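Local coordinates for protein lipase (Pelosinus fermentans, PDB 5AH0) that is a zinc-containing lipase of the alpha/beta-hydrolase superfamily that hydrolyses ester bonds, including those of the polyester poly(butylene adipate-co-terephthalate), at residues S270-N275 against M283-Y288; K180-S185 against L196-K201. All coordinates share one frame; numbering follows the deposited sequence.

Interaction 1: residues S270-N275 against M283-Y288; sequences SILTSN and MTPLLY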
loop_
_atom_site.group_PDB
_atom_site.type_symbol
_atom_site.label_atom_id
_atom_site.label_comp_id
_atom_site.label_asym_id
_atom_site.label_seq_id
_atom_site.Cartn_x
_atom_site.Cartn_y
_atom_site.Cartn_z
ATOM N N SER A 270 -7.767 14.523 20.560
ATOM C CA SER A 270 -8.728 15.406 19.920
ATOM C C SER A 270 -8.152 16.797 19.635
ATOM O O SER A 270 -8.720 17.554 18.851
ATOM C CB SER A 270 -9.987 15.529 20.784
ATOM O OG SER A 270 -9.734 16.265 21.977
ATOM N N ILE A 271 -7.020 17.130 20.252
ATOM C CA ILE A 271 -6.410 18.454 20.073
ATOM C C ILE A 271 -5.517 18.507 18.842
ATOM O O ILE A 271 -4.672 17.643 18.662
ATOM C CB ILE A 271 -5.527 18.864 21.268
ATOM C CG1 ILE A 271 -6.286 18.798 22.593
ATOM C CG2 ILE A 271 -4.955 20.261 21.026
ATOM C CD1 ILE A 271 -7.052 20.057 22.932
ATOM N N LEU A 272 -5.672 19.540 18.023
ATOM C CA LEU A 272 -4.910 19.652 16.787
ATOM C C LEU A 272 -3.647 20.514 16.914
ATOM O O LEU A 272 -3.710 21.674 17.313
ATOM C CB LEU A 272 -5.786 20.236 15.677
ATOM C CG LEU A 272 -5.053 20.485 14.362
ATOM C CD1 LEU A 272 -4.758 19.169 13.632
ATOM C CD2 LEU A 272 -5.858 21.409 13.492
ATOM N N THR A 273 -2.514 19.921 16.556
ATOM C CA THR A 273 -1.233 20.600 16.403
ATOM C C THR A 273 -1.054 21.023 14.949
ATOM O O THR A 273 -1.626 20.401 14.042
ATOM C CB THR A 273 -0.083 19.670 16.813
ATOM O OG1 THR A 273 -0.265 19.266 18.175
ATOM C CG2 THR A 273 1.273 20.343 16.665
ATOM N N SER A 274 -0.256 22.064 14.711
ATOM C CA SER A 274 0.060 22.495 13.345
ATOM C C SER A 274 0.975 21.506 12.622
ATOM O O SER A 274 1.288 21.667 11.444
ATOM C CB SER A 274 0.738 23.855 13.369
ATOM O OG SER A 274 1.946 23.766 14.109
ATOM N N ASN A 275 1.372 20.465 13.334
ATOM C CA ASN A 275 2.375 19.538 12.859
ATOM C C ASN A 275 1.760 18.328 12.153
ATOM O O ASN A 275 2.479 17.474 11.643
ATOM C CB ASN A 275 3.216 19.084 14.057
ATOM C CG ASN A 275 4.655 18.834 13.704
ATOM O OD1 ASN A 275 5.146 19.308 12.677
ATOM N ND2 ASN A 275 5.357 18.109 14.575
ATOM N N MET A 283 -11.840 20.172 13.138
ATOM C CA MET A 283 -10.666 20.893 13.629
ATOM C C MET A 283 -9.947 20.050 14.674
ATOM O O MET A 283 -9.343 20.571 15.601
ATOM C CB MET A 283 -11.058 22.259 14.197
ATOM C CG MET A 283 -11.889 23.125 13.248
ATOM S SD MET A 283 -10.954 24.174 12.111
ATOM C CE MET A 283 -10.360 23.020 10.875
ATOM N N THR A 284 -10.088 18.738 14.549
ATOM C CA THR A 284 -9.288 17.787 15.299
ATOM C C THR A 284 -8.167 17.265 14.400
ATOM O O THR A 284 -8.105 17.605 13.206
ATOM C CB THR A 284 -10.143 16.610 15.794
ATOM O OG1 THR A 284 -10.570 15.835 14.668
ATOM C CG2 THR A 284 -11.343 17.105 16.560
ATOM N N PRO A 285 -7.286 16.418 14.941
ATOM C CA PRO A 285 -6.427 15.705 13.975
ATOM C C PRO A 285 -7.294 14.888 12.990
ATOM O O PRO A 285 -8.374 14.450 13.405
ATOM C CB PRO A 285 -5.583 14.793 14.863
ATOM C CG PRO A 285 -5.485 15.556 16.176
ATOM C CD PRO A 285 -6.868 16.206 16.335
ATOM N N LEU A 286 -6.843 14.692 11.745
ATOM C CA LEU A 286 -7.606 13.946 10.738
ATOM C C LEU A 286 -8.064 12.583 11.241
ATOM O O LEU A 286 -9.212 12.208 11.066
ATOM C CB LEU A 286 -6.773 13.749 9.457
ATOM C CG LEU A 286 -7.400 12.932 8.317
ATOM C CD1 LEU A 286 -8.714 13.575 7.875
ATOM C CD2 LEU A 286 -6.478 12.822 7.106
ATOM N N LEU A 287 -7.167 11.852 11.892
ATOM C CA LEU A 287 -7.438 10.480 12.270
ATOM C C LEU A 287 -8.306 10.319 13.517
ATOM O O LEU A 287 -8.648 9.189 13.889
ATOM C CB LEU A 287 -6.114 9.755 12.484
ATOM C CG LEU A 287 -5.221 9.663 11.244
ATOM C CD1 LEU A 287 -3.977 8.879 11.563
ATOM C CD2 LEU A 287 -6.003 9.015 10.114
ATOM N N TYR A 288 -8.648 11.430 14.173
ATOM C CA TYR A 288 -9.362 11.349 15.438
ATOM C C TYR A 288 -10.722 10.615 15.342
ATOM O O TYR A 288 -10.966 9.673 16.090
ATOM C CB TYR A 288 -9.553 12.742 16.042
ATOM C CG TYR A 288 -10.397 12.706 17.302
ATOM C CD1 TYR A 288 -9.876 12.224 18.498
ATOM C CD2 TYR A 288 -11.721 13.137 17.290
ATOM C CE1 TYR A 288 -10.660 12.173 19.664
ATOM C CE2 TYR A 288 -12.507 13.101 18.442
ATOM C CZ TYR A 288 -11.970 12.621 19.624
ATOM O OH TYR A 288 -12.746 12.575 20.755
HETATM O O HOH W 1 -7.526 21.506 18.115
#

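Interaction 2: residues K180-S185 against L196-K201; sequences KNLVAS and LIYDFK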
loop_
_atom_site.group_PDB
_atom_site.type_symbol
_atom_site.label_atom_id
_atom_site.label_comp_id
_atom_site.label_asym_id
_atom_site.label_seq_id
_atom_site.Cartn_x
_atom_site.Cartn_y
_atom_site.Cartn_z
ATOM N N LYS A 180 -12.495 11.239 1.092
ATOM C CA LYS A 180 -12.810 12.642 0.886
ATOM C C LYS A 180 -12.055 13.532 1.864
ATOM O O LYS A 180 -11.430 14.518 1.465
ATOM C CB LYS A 180 -14.309 12.875 1.028
ATOM C CG LYS A 180 -15.134 12.345 -0.133
ATOM C CD LYS A 180 -16.577 12.121 0.296
ATOM C CE LYS A 180 -17.492 12.100 -0.910
ATOM N NZ LYS A 180 -18.867 11.685 -0.562
ATOM N N ASN A 181 -12.069 13.166 3.142
ATOM C CA ASN A 181 -11.427 13.999 4.148
ATOM C C ASN A 181 -9.907 14.009 4.037
ATOM O O ASN A 181 -9.272 15.014 4.342
ATOM C CB ASN A 181 -11.840 13.553 5.540
ATOM C CG ASN A 181 -13.188 14.102 5.936
ATOM O OD1 ASN A 181 -13.315 15.286 6.267
ATOM N ND2 ASN A 181 -14.211 13.248 5.901
ATOM N N LEU A 182 -9.312 12.914 3.576
ATOM C CA LEU A 182 -7.866 12.918 3.389
ATOM C C LEU A 182 -7.460 13.911 2.299
ATOM O O LEU A 182 -6.501 14.650 2.464
ATOM C CB LEU A 182 -7.343 11.528 3.042
ATOM C CG LEU A 182 -5.821 11.581 2.873
ATOM C CD1 LEU A 182 -5.122 10.701 3.863
ATOM C CD2 LEU A 182 -5.404 11.233 1.452
ATOM N N VAL A 183 -8.179 13.930 1.183
ATOM C CA VAL A 183 -7.876 14.897 0.132
ATOM C C VAL A 183 -8.076 16.308 0.648
ATOM O O VAL A 183 -7.221 17.169 0.474
ATOM C CB VAL A 183 -8.750 14.701 -1.114
ATOM C CG1 VAL A 183 -8.399 15.743 -2.181
ATOM C CG2 VAL A 183 -8.568 13.313 -1.658
ATOM N N ALA A 184 -9.208 16.529 1.301
ATOM C CA ALA A 184 -9.518 17.831 1.858
ATOM C C ALA A 184 -8.457 18.237 2.858
ATOM O O ALA A 184 -8.036 19.394 2.897
ATOM C CB ALA A 184 -10.878 17.811 2.512
ATOM N N SER A 185 -7.992 17.267 3.637
ATOM C CA SER A 185 -6.965 17.528 4.636
ATOM C C SER A 185 -5.651 17.957 4.000
ATOM O O SER A 185 -5.018 18.898 4.464
ATOM C CB SER A 185 -6.720 16.295 5.499
ATOM O OG SER A 185 -5.702 16.550 6.457
ATOM N N LEU A 196 -4.860 21.789 -5.417
ATOM C CA LEU A 196 -4.076 20.622 -5.022
ATOM C C LEU A 196 -3.911 19.637 -6.176
ATOM O O LEU A 196 -4.883 19.253 -6.824
ATOM C CB LEU A 196 -4.742 19.912 -3.842
ATOM C CG LEU A 196 -4.084 18.630 -3.332
ATOM C CD1 LEU A 196 -2.884 18.945 -2.435
ATOM C CD2 LEU A 196 -5.115 17.801 -2.556
ATOM N N ILE A 197 -2.679 19.226 -6.435
ATOM C CA ILE A 197 -2.439 18.214 -7.448
ATOM C C ILE A 197 -2.627 16.838 -6.821
ATOM O O ILE A 197 -1.809 16.384 -6.022
ATOM C CB ILE A 197 -1.043 18.340 -8.056
ATOM C CG1 ILE A 197 -0.816 19.781 -8.525
ATOM C CG2 ILE A 197 -0.865 17.342 -9.198
ATOM C CD1 ILE A 197 0.562 20.040 -9.080
ATOM N N TYR A 198 -3.744 16.205 -7.146
ATOM C CA TYR A 198 -4.049 14.876 -6.648
ATOM C C TYR A 198 -4.895 14.156 -7.683
ATOM O O TYR A 198 -5.830 14.731 -8.235
ATOM C CB TYR A 198 -4.773 14.944 -5.299
ATOM C CG TYR A 198 -4.845 13.620 -4.569
ATOM C CD1 TYR A 198 -5.747 12.632 -4.965
ATOM C CD2 TYR A 198 -4.021 13.355 -3.475
ATOM C CE1 TYR A 198 -5.825 11.406 -4.293
ATOM C CE2 TYR A 198 -4.087 12.128 -2.794
ATOM C CZ TYR A 198 -4.996 11.165 -3.213
ATOM O OH TYR A 198 -5.070 9.962 -2.561
ATOM N N ASP A 199 -4.558 12.904 -7.964
ATOM C CA ASP A 199 -5.268 12.153 -8.985
ATOM C C ASP A 199 -5.616 10.736 -8.536
ATOM O O ASP A 199 -4.753 10.007 -8.055
ATOM C CB ASP A 199 -4.441 12.093 -10.263
ATOM C CG ASP A 199 -5.101 11.248 -11.328
ATOM O OD1 ASP A 199 -6.353 11.252 -11.390
ATOM O OD2 ASP A 199 -4.378 10.574 -12.088
ATOM N N PHE A 200 -6.868 10.329 -8.727
ATOM C CA PHE A 200 -7.281 9.024 -8.225
ATOM C C PHE A 200 -6.857 7.883 -9.127
ATOM O O PHE A 200 -6.905 6.714 -8.721
ATOM C CB PHE A 200 -8.786 9.001 -7.984
ATOM C CG PHE A 200 -9.206 9.899 -6.861
ATOM C CD1 PHE A 200 -8.989 9.520 -5.546
ATOM C CD2 PHE A 200 -9.802 11.122 -7.113
ATOM C CE1 PHE A 200 -9.355 10.345 -4.503
ATOM C CE2 PHE A 200 -10.178 11.950 -6.075
ATOM C CZ PHE A 200 -9.947 11.563 -4.768
ATOM N N LYS A 201 -6.411 8.234 -10.333
ATOM C CA LYS A 201 -5.880 7.265 -11.284
ATOM C C LYS A 201 -6.866 6.128 -11.524
ATOM O O LYS A 201 -6.548 4.954 -11.311
ATOM C CB LYS A 201 -4.536 6.726 -10.788
ATOM C CG LYS A 201 -3.499 7.808 -10.552
ATOM C CD LYS A 201 -2.400 7.327 -9.619
ATOM C CE LYS A 201 -1.738 8.488 -8.881
ATOM N NZ LYS A 201 -1.469 8.148 -7.429
#

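Interaction 1: residues S270-N275 against M283-Y288
Tyr288 CG, anti to the backbone N (chi1 175°), is directed to the Ser270 side, where the ring meets that residue; in Leu272 chi1 of 176° likewise sets CG anti to N, and CD1 beyond it reaches Thr284 O and Pro285 CA. Ser270 CB sits over one face of the Tyr288 ring, offset toward the rim and 3.9 Å from its centroid, a CH-pi contact nearest CE1 and CZ. Leu272 touches mostly backbone, its CB packing on Met283 O at 3.6 Å. The proline ring meets carbonyls in turn, Pro285 CG lying 3.3 Å from Ile271 O and CD close to Ser270 O. One water bridges the segments, accepting from Leu272 N at 2.7 Å and donating to Met283 O. Pro285 O is gripped from opposite faces of its plane by Thr284 OG1 (2.9 Å) and by Tyr288 N, the latter closing the type I turn 285-288. An alanine at Tyr288 would probably leave Ser270 CB without its aromatic partner and open a gap at the surface. With no direct hydrogen bond across, CH and apolar contacts and one water bridge join the two surface loops, so their fit probably depends on shape and on that water.

Interaction 2: residues K180-S185 against L196-K201
Val183 overlaps three side chains of 196-201 with its two methyls. Val183 CG1, anti to the backbone N (chi1 180°), meets CD2 of Leu196 at 3.9 Å, the two side chains crossing obliquely; the same leucine methyl also lies 3.7 Å from Val183 O. CG2 touches both aromatic rings. Val183 CG2 stands over one face of the Tyr198 ring, offset toward the rim and 4.3 Å from CE1, and approaches CZ of Phe200 at 3.8 Å. Phe200 CD1 lies in plane at the edge of the Tyr198 ring, whereas Tyr198 CD1 is over one face of the Phe200 ring, offset toward its rim. Leu182 adds a looser touch, its CD2 lying 4.2 Å from Tyr198 OH. That buried hydroxyl is satisfied by a hydrogen bond with Met13 O, which ties the apolar layer to the N-terminal part of the chain. Beyond the rings, Asp199 OD1 accepts from Lys201 N in an Asx turn (3.2 Å), the N-H meeting the oxygen from above the carboxylate plane, while OD2 forms a salt bridge with Arg87. Leu215 of helix 215-223 touches both Val183 and Leu196, and Phe200 packs edge-to-face on Phe223. Leu182, Val183, Leu196, Tyr198 and Phe200 thus form a buried hydrophobic core between helix 173-190, the loop after it and helix 215-223, in a lipase of the alpha/beta-hydrolase clan.

From the N terminus, helix 173-190 comes first, and interaction 2 closes the loop that follows it by bringing 196-201 back against 180-185. The chain then passes through helix 215-223 and later strand 258-265 of the parallel sheet before interaction 1 closes a second, shorter loop, 270-275 with 283-288, running into the start of helix 288-294. The two closures neither nest nor cross; they follow in series, their centres about 18 Å apart. They still touch through Leu286, whose CD2 packs 3.8 Å from Ser185 CB. Helix 173-190 thus carries the buried loop after it and also meets the surface loop that leaves the sheet.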